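Local structure of AAR187Cp (Eremothecium gossypii, 3ZIL) at residues H38-L46 / V68-T76; L251-H262 / L277-I288. The protein probably regulates sister-chromatid cohesion by acting on cohesin, as the Wapl-family protein Wpl1, of which this chain is the helical Wap1 domain. All blocks are in the same frame, centred on the assembly; numbering follows the deposited sequence.

Contact 1 of 2, residues H38-L46 / V68-T76; sequences HRRNNMLRL and VWEWCFQGT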
# COMPACT_ATOMS: atom_id res chain seq x y z
N HIS A 38 12.67 -23.24 26.24
CA HIS A 38 13.07 -24.51 25.66
C HIS A 38 12.43 -24.62 24.30
O HIS A 38 13.06 -25.03 23.32
CB HIS A 38 12.65 -25.67 26.57
CG HIS A 38 13.08 -27.05 26.06
ND1 HIS A 38 14.30 -27.61 26.37
CD2 HIS A 38 12.42 -28.00 25.26
CE1 HIS A 38 14.40 -28.84 25.80
NE2 HIS A 38 13.25 -29.08 25.13
N ARG A 39 11.13 -24.34 24.23
CA ARG A 39 10.43 -24.31 22.93
C ARG A 39 11.19 -23.41 21.96
O ARG A 39 11.60 -23.84 20.83
CB ARG A 39 8.98 -23.84 23.11
CG ARG A 39 8.22 -23.56 21.79
CD ARG A 39 6.71 -23.28 22.05
NE ARG A 39 5.99 -22.55 21.00
CZ ARG A 39 5.63 -23.01 19.79
NH1 ARG A 39 6.02 -24.22 19.33
NH2 ARG A 39 4.92 -22.19 18.99
N ARG A 40 11.39 -22.17 22.40
CA ARG A 40 12.14 -21.21 21.58
C ARG A 40 13.49 -21.77 21.10
O ARG A 40 13.91 -21.50 19.96
CB ARG A 40 12.36 -19.90 22.32
CG ARG A 40 13.11 -18.90 21.47
CD ARG A 40 13.37 -17.60 22.17
NE ARG A 40 14.42 -17.48 23.20
CZ ARG A 40 15.43 -18.29 23.42
NH1 ARG A 40 15.60 -19.35 22.66
NH2 ARG A 40 16.29 -18.01 24.40
N ASN A 41 14.17 -22.50 21.99
CA ASN A 41 15.50 -23.01 21.69
C ASN A 41 15.47 -24.14 20.67
O ASN A 41 16.32 -24.19 19.75
CB ASN A 41 16.23 -23.42 22.99
CG ASN A 41 16.75 -22.17 23.77
OD1 ASN A 41 16.50 -21.03 23.38
ND2 ASN A 41 17.42 -22.40 24.85
N ASN A 42 14.48 -25.04 20.80
CA ASN A 42 14.31 -26.06 19.79
C ASN A 42 13.96 -25.37 18.47
O ASN A 42 14.42 -25.81 17.42
CB ASN A 42 13.20 -27.07 20.15
CG ASN A 42 13.64 -28.04 21.29
OD1 ASN A 42 12.86 -28.80 21.78
ND2 ASN A 42 14.86 -27.98 21.66
N MET A 43 13.12 -24.34 18.51
CA MET A 43 12.67 -23.72 17.19
C MET A 43 13.92 -23.08 16.53
O MET A 43 14.12 -23.13 15.28
CB MET A 43 11.51 -22.70 17.40
CG MET A 43 10.98 -22.10 16.05
SD MET A 43 9.58 -21.01 16.55
CE MET A 43 8.32 -22.15 17.13
N LEU A 44 14.75 -22.46 17.37
CA LEU A 44 15.99 -21.87 16.85
C LEU A 44 16.90 -22.87 16.14
O LEU A 44 17.41 -22.65 15.00
CB LEU A 44 16.75 -21.12 17.96
CG LEU A 44 18.16 -20.55 17.63
CD1 LEU A 44 17.95 -19.56 16.46
CD2 LEU A 44 18.83 -19.86 18.81
N ARG A 45 17.09 -23.99 16.80
CA ARG A 45 17.91 -25.02 16.31
C ARG A 45 17.30 -25.61 15.03
O ARG A 45 18.02 -25.94 14.08
CB ARG A 45 18.08 -26.02 17.44
CG ARG A 45 18.68 -27.36 17.01
CD ARG A 45 19.09 -28.12 18.30
NE ARG A 45 19.84 -29.29 17.91
CZ ARG A 45 20.14 -30.32 18.68
NH1 ARG A 45 19.73 -30.36 19.95
NH2 ARG A 45 20.82 -31.34 18.15
N LEU A 46 15.96 -25.69 14.95
CA LEU A 46 15.30 -26.16 13.73
C LEU A 46 15.51 -25.23 12.51
O LEU A 46 15.81 -25.72 11.37
CB LEU A 46 13.81 -26.33 14.00
CG LEU A 46 12.87 -26.57 12.81
CD1 LEU A 46 13.26 -27.88 12.15
CD2 LEU A 46 11.36 -26.44 13.18
N VAL A 68 5.31 -30.50 11.43
CA VAL A 68 6.27 -29.41 11.71
C VAL A 68 5.50 -28.05 11.84
O VAL A 68 5.75 -27.25 12.72
CB VAL A 68 7.43 -29.38 10.63
CG1 VAL A 68 8.30 -28.10 10.67
CG2 VAL A 68 8.31 -30.57 10.85
N TRP A 69 4.52 -27.83 10.95
CA TRP A 69 3.78 -26.56 10.92
C TRP A 69 2.96 -26.43 12.17
O TRP A 69 2.95 -25.37 12.76
CB TRP A 69 2.85 -26.51 9.70
CG TRP A 69 2.20 -25.15 9.42
CD1 TRP A 69 0.97 -24.65 9.89
CD2 TRP A 69 2.78 -24.07 8.59
NE1 TRP A 69 0.75 -23.36 9.43
CE2 TRP A 69 1.78 -22.97 8.59
CE3 TRP A 69 3.94 -23.94 7.82
CZ2 TRP A 69 1.98 -21.82 7.86
CZ3 TRP A 69 4.13 -22.77 7.06
CH2 TRP A 69 3.18 -21.73 7.09
N GLU A 70 2.23 -27.48 12.55
CA GLU A 70 1.35 -27.36 13.74
C GLU A 70 2.20 -27.18 15.00
O GLU A 70 1.79 -26.48 15.94
CB GLU A 70 0.40 -28.56 13.88
CG GLU A 70 -0.68 -28.57 12.81
CD GLU A 70 -1.72 -29.70 12.96
OE1 GLU A 70 -1.57 -30.61 13.80
OE2 GLU A 70 -2.72 -29.66 12.21
N TRP A 71 3.38 -27.80 15.00
CA TRP A 71 4.33 -27.60 16.09
C TRP A 71 4.82 -26.17 16.13
O TRP A 71 4.71 -25.52 17.19
CB TRP A 71 5.51 -28.62 16.05
CG TRP A 71 6.42 -28.44 17.24
CD1 TRP A 71 6.28 -29.02 18.49
CD2 TRP A 71 7.57 -27.54 17.36
NE1 TRP A 71 7.30 -28.61 19.34
CE2 TRP A 71 8.11 -27.73 18.71
CE3 TRP A 71 8.25 -26.69 16.46
CZ2 TRP A 71 9.22 -27.04 19.17
CZ3 TRP A 71 9.37 -26.00 16.93
CH2 TRP A 71 9.85 -26.16 18.25
N CYS A 72 5.30 -25.61 14.99
CA CYS A 72 5.80 -24.24 15.01
C CYS A 72 4.69 -23.25 15.40
O CYS A 72 4.96 -22.27 16.08
CB CYS A 72 6.42 -23.78 13.66
SG CYS A 72 7.90 -24.77 13.21
N PHE A 73 3.46 -23.47 14.98
CA PHE A 73 2.44 -22.38 15.10
C PHE A 73 1.43 -22.71 16.13
O PHE A 73 0.38 -22.12 16.17
CB PHE A 73 1.79 -22.02 13.76
CG PHE A 73 2.79 -21.48 12.78
CD1 PHE A 73 3.28 -20.20 12.92
CD2 PHE A 73 3.33 -22.29 11.76
CE1 PHE A 73 4.24 -19.69 12.01
CE2 PHE A 73 4.27 -21.81 10.87
CZ PHE A 73 4.76 -20.50 11.02
N GLN A 74 1.76 -23.65 17.01
CA GLN A 74 0.79 -24.08 18.08
C GLN A 74 0.44 -22.88 19.01
O GLN A 74 -0.71 -22.70 19.42
CB GLN A 74 1.35 -25.27 18.90
CG GLN A 74 0.24 -25.95 19.70
CD GLN A 74 0.74 -27.02 20.67
OE1 GLN A 74 1.95 -27.26 20.79
NE2 GLN A 74 -0.20 -27.69 21.35
N GLY A 75 1.44 -22.10 19.35
CA GLY A 75 1.26 -20.86 20.09
C GLY A 75 1.90 -19.74 19.28
O GLY A 75 3.02 -19.90 18.70
N THR A 76 1.21 -18.62 19.20
CA THR A 76 1.76 -17.42 18.54
C THR A 76 1.48 -16.30 19.55
O THR A 76 0.45 -16.31 20.23
CB THR A 76 1.06 -17.13 17.22
OG1 THR A 76 -0.33 -17.15 17.46
CG2 THR A 76 1.29 -18.21 16.16

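Contact 2 of 2, residues L251-H262 / L277-I288; sequences LVRSLAMSVQLH and LLILQLGLLLNI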
# COMPACT_ATOMS: atom_id res chain seq x y z
N LEU A 251 -3.93 19.53 1.24
CA LEU A 251 -3.46 18.48 0.32
C LEU A 251 -3.47 19.01 -1.17
O LEU A 251 -2.50 18.86 -1.94
CB LEU A 251 -4.34 17.27 0.51
CG LEU A 251 -4.11 16.03 -0.36
CD1 LEU A 251 -2.62 15.58 -0.24
CD2 LEU A 251 -5.10 14.92 0.03
N VAL A 252 -4.56 19.58 -1.59
CA VAL A 252 -4.64 20.19 -2.90
C VAL A 252 -3.44 21.14 -3.17
O VAL A 252 -2.85 21.03 -4.27
CB VAL A 252 -6.02 20.89 -3.05
CG1 VAL A 252 -6.07 21.80 -4.28
CG2 VAL A 252 -7.10 19.79 -3.17
N ARG A 253 -3.06 22.05 -2.21
CA ARG A 253 -1.89 22.93 -2.50
C ARG A 253 -0.68 22.13 -2.85
O ARG A 253 -0.06 22.44 -3.84
CB ARG A 253 -1.39 23.87 -1.36
CG ARG A 253 -2.46 24.68 -0.75
CD ARG A 253 -1.99 25.88 0.14
NE ARG A 253 -3.28 26.51 0.45
CZ ARG A 253 -4.01 26.29 1.54
NH1 ARG A 253 -3.56 25.55 2.58
NH2 ARG A 253 -5.19 26.87 1.63
N SER A 254 -0.31 21.18 -1.94
CA SER A 254 0.84 20.32 -2.14
C SER A 254 0.82 19.65 -3.48
O SER A 254 1.84 19.69 -4.22
CB SER A 254 0.95 19.27 -1.03
OG SER A 254 1.05 20.01 0.16
N LEU A 255 -0.31 19.03 -3.81
CA LEU A 255 -0.41 18.33 -5.08
C LEU A 255 -0.31 19.33 -6.24
O LEU A 255 0.41 19.03 -7.26
CB LEU A 255 -1.73 17.51 -5.21
CG LEU A 255 -1.76 16.30 -4.25
CD1 LEU A 255 -3.23 15.78 -4.16
CD2 LEU A 255 -0.84 15.21 -4.77
N ALA A 256 -1.00 20.49 -6.11
CA ALA A 256 -0.96 21.43 -7.26
C ALA A 256 0.51 22.02 -7.45
O ALA A 256 0.93 22.33 -8.56
CB ALA A 256 -2.02 22.50 -7.14
N MET A 257 1.32 22.04 -6.40
CA MET A 257 2.63 22.64 -6.57
C MET A 257 3.56 21.63 -7.18
O MET A 257 4.26 21.93 -8.15
CB MET A 257 3.17 23.16 -5.25
CG MET A 257 2.65 24.58 -4.98
SD MET A 257 2.64 24.85 -3.21
CE MET A 257 2.73 26.65 -3.13
N SER A 258 3.51 20.43 -6.64
CA SER A 258 4.10 19.31 -7.31
C SER A 258 3.79 19.15 -8.84
O SER A 258 4.70 19.02 -9.71
CB SER A 258 3.79 18.05 -6.56
OG SER A 258 4.40 17.05 -7.30
N VAL A 259 2.52 19.23 -9.20
CA VAL A 259 2.21 19.17 -10.63
C VAL A 259 2.87 20.34 -11.36
O VAL A 259 3.52 20.15 -12.42
CB VAL A 259 0.70 19.11 -10.85
CG1 VAL A 259 0.32 19.36 -12.32
CG2 VAL A 259 0.16 17.77 -10.35
N GLN A 260 2.77 21.54 -10.77
CA GLN A 260 3.39 22.75 -11.34
C GLN A 260 4.91 22.61 -11.46
O GLN A 260 5.47 23.13 -12.40
CB GLN A 260 3.08 24.03 -10.58
CG GLN A 260 1.76 24.71 -10.93
CD GLN A 260 1.36 25.69 -9.83
OE1 GLN A 260 0.59 25.35 -8.91
NE2 GLN A 260 1.91 26.92 -9.90
N LEU A 261 5.54 21.92 -10.52
CA LEU A 261 6.96 21.71 -10.53
C LEU A 261 7.33 20.92 -11.79
O LEU A 261 8.39 21.11 -12.32
CB LEU A 261 7.40 20.93 -9.27
CG LEU A 261 8.90 20.82 -9.01
CD1 LEU A 261 9.51 22.19 -9.23
CD2 LEU A 261 9.28 20.35 -7.60
N HIS A 262 6.45 20.02 -12.26
CA HIS A 262 6.84 19.08 -13.31
C HIS A 262 6.02 19.36 -14.50
O HIS A 262 5.73 18.47 -15.25
CB HIS A 262 6.61 17.65 -12.89
CG HIS A 262 7.44 17.23 -11.72
ND1 HIS A 262 8.74 16.85 -11.85
CD2 HIS A 262 7.14 17.14 -10.36
CE1 HIS A 262 9.24 16.54 -10.63
NE2 HIS A 262 8.26 16.69 -9.72
N LEU A 277 3.74 9.40 -12.01
CA LEU A 277 3.60 10.28 -10.89
C LEU A 277 2.60 11.42 -11.16
O LEU A 277 1.80 11.77 -10.28
CB LEU A 277 4.95 10.95 -10.62
CG LEU A 277 4.88 12.06 -9.55
CD1 LEU A 277 4.77 11.37 -8.17
CD2 LEU A 277 6.04 13.08 -9.55
N LEU A 278 2.70 12.06 -12.32
CA LEU A 278 1.78 13.11 -12.58
C LEU A 278 0.40 12.51 -12.72
O LEU A 278 -0.58 13.13 -12.27
CB LEU A 278 2.12 13.83 -13.90
CG LEU A 278 3.25 14.82 -13.85
CD1 LEU A 278 3.46 15.21 -15.32
CD2 LEU A 278 2.90 16.07 -13.04
N ILE A 279 0.29 11.35 -13.40
CA ILE A 279 -1.05 10.76 -13.56
C ILE A 279 -1.65 10.46 -12.17
O ILE A 279 -2.83 10.70 -11.89
CB ILE A 279 -1.01 9.46 -14.41
CG1 ILE A 279 -0.76 9.80 -15.93
CG2 ILE A 279 -2.31 8.65 -14.21
CD1 ILE A 279 -0.39 8.56 -16.80
N LEU A 280 -0.85 9.86 -11.28
CA LEU A 280 -1.40 9.54 -9.96
C LEU A 280 -1.74 10.84 -9.10
O LEU A 280 -2.81 10.90 -8.44
CB LEU A 280 -0.41 8.60 -9.17
CG LEU A 280 -0.24 7.21 -9.75
CD1 LEU A 280 0.98 6.54 -9.08
CD2 LEU A 280 -1.50 6.38 -9.47
N GLN A 281 -0.85 11.86 -9.10
CA GLN A 281 -1.22 13.10 -8.45
C GLN A 281 -2.48 13.76 -9.05
O GLN A 281 -3.33 14.27 -8.31
CB GLN A 281 -0.07 14.12 -8.49
CG GLN A 281 1.22 13.57 -7.88
CD GLN A 281 2.40 14.59 -7.82
OE1 GLN A 281 2.51 15.49 -8.63
NE2 GLN A 281 3.25 14.43 -6.82
N LEU A 282 -2.62 13.74 -10.39
CA LEU A 282 -3.85 14.29 -11.00
C LEU A 282 -5.09 13.42 -10.66
O LEU A 282 -6.13 13.94 -10.40
CB LEU A 282 -3.70 14.42 -12.53
CG LEU A 282 -2.75 15.57 -12.93
CD1 LEU A 282 -2.11 15.39 -14.32
CD2 LEU A 282 -3.42 16.96 -12.83
N GLY A 283 -4.93 12.11 -10.69
CA GLY A 283 -6.00 11.20 -10.30
C GLY A 283 -6.39 11.55 -8.87
O GLY A 283 -7.58 11.60 -8.53
N LEU A 284 -5.40 11.83 -8.01
CA LEU A 284 -5.78 12.16 -6.61
C LEU A 284 -6.49 13.54 -6.54
O LEU A 284 -7.53 13.67 -5.90
CB LEU A 284 -4.60 12.02 -5.66
CG LEU A 284 -4.87 12.49 -4.24
CD1 LEU A 284 -5.99 11.66 -3.63
CD2 LEU A 284 -3.61 12.41 -3.41
N LEU A 285 -5.89 14.57 -7.18
CA LEU A 285 -6.61 15.82 -7.40
C LEU A 285 -8.08 15.61 -7.86
O LEU A 285 -9.01 16.23 -7.27
CB LEU A 285 -5.88 16.74 -8.35
CG LEU A 285 -4.66 17.37 -7.63
CD1 LEU A 285 -3.68 17.98 -8.61
CD2 LEU A 285 -5.19 18.39 -6.63
N LEU A 286 -8.27 14.83 -8.90
CA LEU A 286 -9.59 14.59 -9.50
C LEU A 286 -10.59 14.04 -8.47
O LEU A 286 -11.75 14.51 -8.40
CB LEU A 286 -9.48 13.66 -10.73
CG LEU A 286 -10.83 13.40 -11.48
CD1 LEU A 286 -11.32 14.68 -12.14
CD2 LEU A 286 -10.67 12.31 -12.56
N ASN A 287 -10.13 13.05 -7.69
CA ASN A 287 -10.90 12.48 -6.63
C ASN A 287 -11.36 13.58 -5.66
O ASN A 287 -12.50 13.61 -5.25
CB ASN A 287 -10.13 11.36 -5.90
CG ASN A 287 -10.71 9.96 -6.24
OD1 ASN A 287 -11.52 9.83 -7.19
ND2 ASN A 287 -10.29 8.93 -5.49
N ILE A 288 -10.49 14.52 -5.37
CA ILE A 288 -10.84 15.55 -4.35
C ILE A 288 -11.65 16.65 -5.03
O ILE A 288 -12.74 17.04 -4.52
CB ILE A 288 -9.55 16.17 -3.71
CG1 ILE A 288 -8.74 15.10 -2.94
CG2 ILE A 288 -9.87 17.35 -2.76
CD1 ILE A 288 -7.30 15.48 -2.73

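Contact 1 of 2, residues H38-L46 / V68-T76
Arg39 of one helix bonds to main-chain carbonyls at the last turn of the next, in a pair of Wap1-domain helices running in roughly opposite directions. From helix 36-52 it reaches helix 54-72 with its CG anti to the backbone N (chi1 171°) and the chain extended as far as NE. Its guanidinium meets three main-chain carbonyls. NH1 donates to Trp71 O at 2.8 Å, with an N-H...O angle of 156°. NH2 is shared by two acceptors. It reaches Cys72 O at 2.9 Å from above that carbonyl's plane, and Gly75 O at 3.0 Å in the carbonyl plane, on a lone pair. Phe73 is the first residue to leave helical geometry, and the three carbonyls lie on either side of it in sequence. Asn31 also binds Trp71 O, and Gln87 binds the Cys72 and Gly75 carbonyls.

The Trp71 side chain fills a hole formed by Arg39, Asn42, Met43 and Leu46. Arg39 NH1 lies over one face of the indole, but the cation-pi attraction is weak at best. Met43 N lies at the ring edge, 3.8 Å from Trp71 CH2. The indole NE1 is satisfied by Ser29 O. Met43 CE lies 3.5 Å from Cys72 O, and also over the rim of one face of the Arg39 guanidinium. One turn on, Leu46 CD2 touches Cys72 SG at 3.8 Å. An alanine in place of Arg39 would leave the three carbonyls to Asn31 and Gln87, and the end of helix 54-72 would probably be less firmly tied to helix 36-52. The axes of segments 38-46 and 68-72 make an angle of 139°. The arrangement is knobs-into-holes packing of two successive helices, with an arginine bonded to carbonyls at the end of the second.

Contact 2 of 2, residues L251-H262 / L277-I288
Leu255 of helix 248-261 is a knob set into a hole on helix 272-289, at the centre of a pair of helices running in roughly opposite directions in the all-helical Wap1 domain. The axes of segments 251-261 and 277-288 pass 9.9 Å apart, at 147° between their directions.

Apolar packing makes most of the contact. The hole is formed by Gln281, Leu284, Leu285 and Ile288. Leu255 CD1 presses on Leu284 CD2 at 3.5 Å, closer than usual for two carbons, and the two side chains meet at about a right angle. Leu255 CB rests against Leu285 CG at 3.8 Å. Toward the N-terminal end of the first segment, Val252 CG2 meets Ile288 CG2 at 3.7 Å, the two side chains running alongside each other in opposite senses. Leu251 CD2 touches the CD1 branch of Ile288 at 3.6 Å. Farther along, Val259 CG2 contacts Leu278, Gln281 and Leu285. Leu278 CD2 lies 4.0 Å from His262 CB, just beyond the helix end. Phe304 of helix 304-313 packs on Val259, Leu282 and Leu285, while helix 225-235 touches Leu284.

The polar part is small. The Gln281 chain runs extended beyond CG, which carries its amide out to Ser258. Gln281 NE2 donates to Leu222 O, which probably helps fix which way the amide is turned. Ser258 OG stands anti to its own N (chi1 179°) and donates to Gln281 OE1 at 2.8 Å, in the carbonyl plane with a C=O...OG angle of 99°.

Contact 1 comes first along the chain and closes before contact 2 opens. Their centres are 49 Å apart, their nearest atoms are about 33 Å apart, and they lie on opposite sides of the chain's centre. Both belong to the same Wap1 domain, in an elongated chain without strands. Contact 1 joins helices 36-52 and 54-72, which follow one another directly. Contact 2 joins helices 248-261 and 272-289, with the short helix 264-267 between them. Each is therefore a local pairing of helices close in sequence, and neither touches the other. The two pairings pack separate parts of one elongated helical domain.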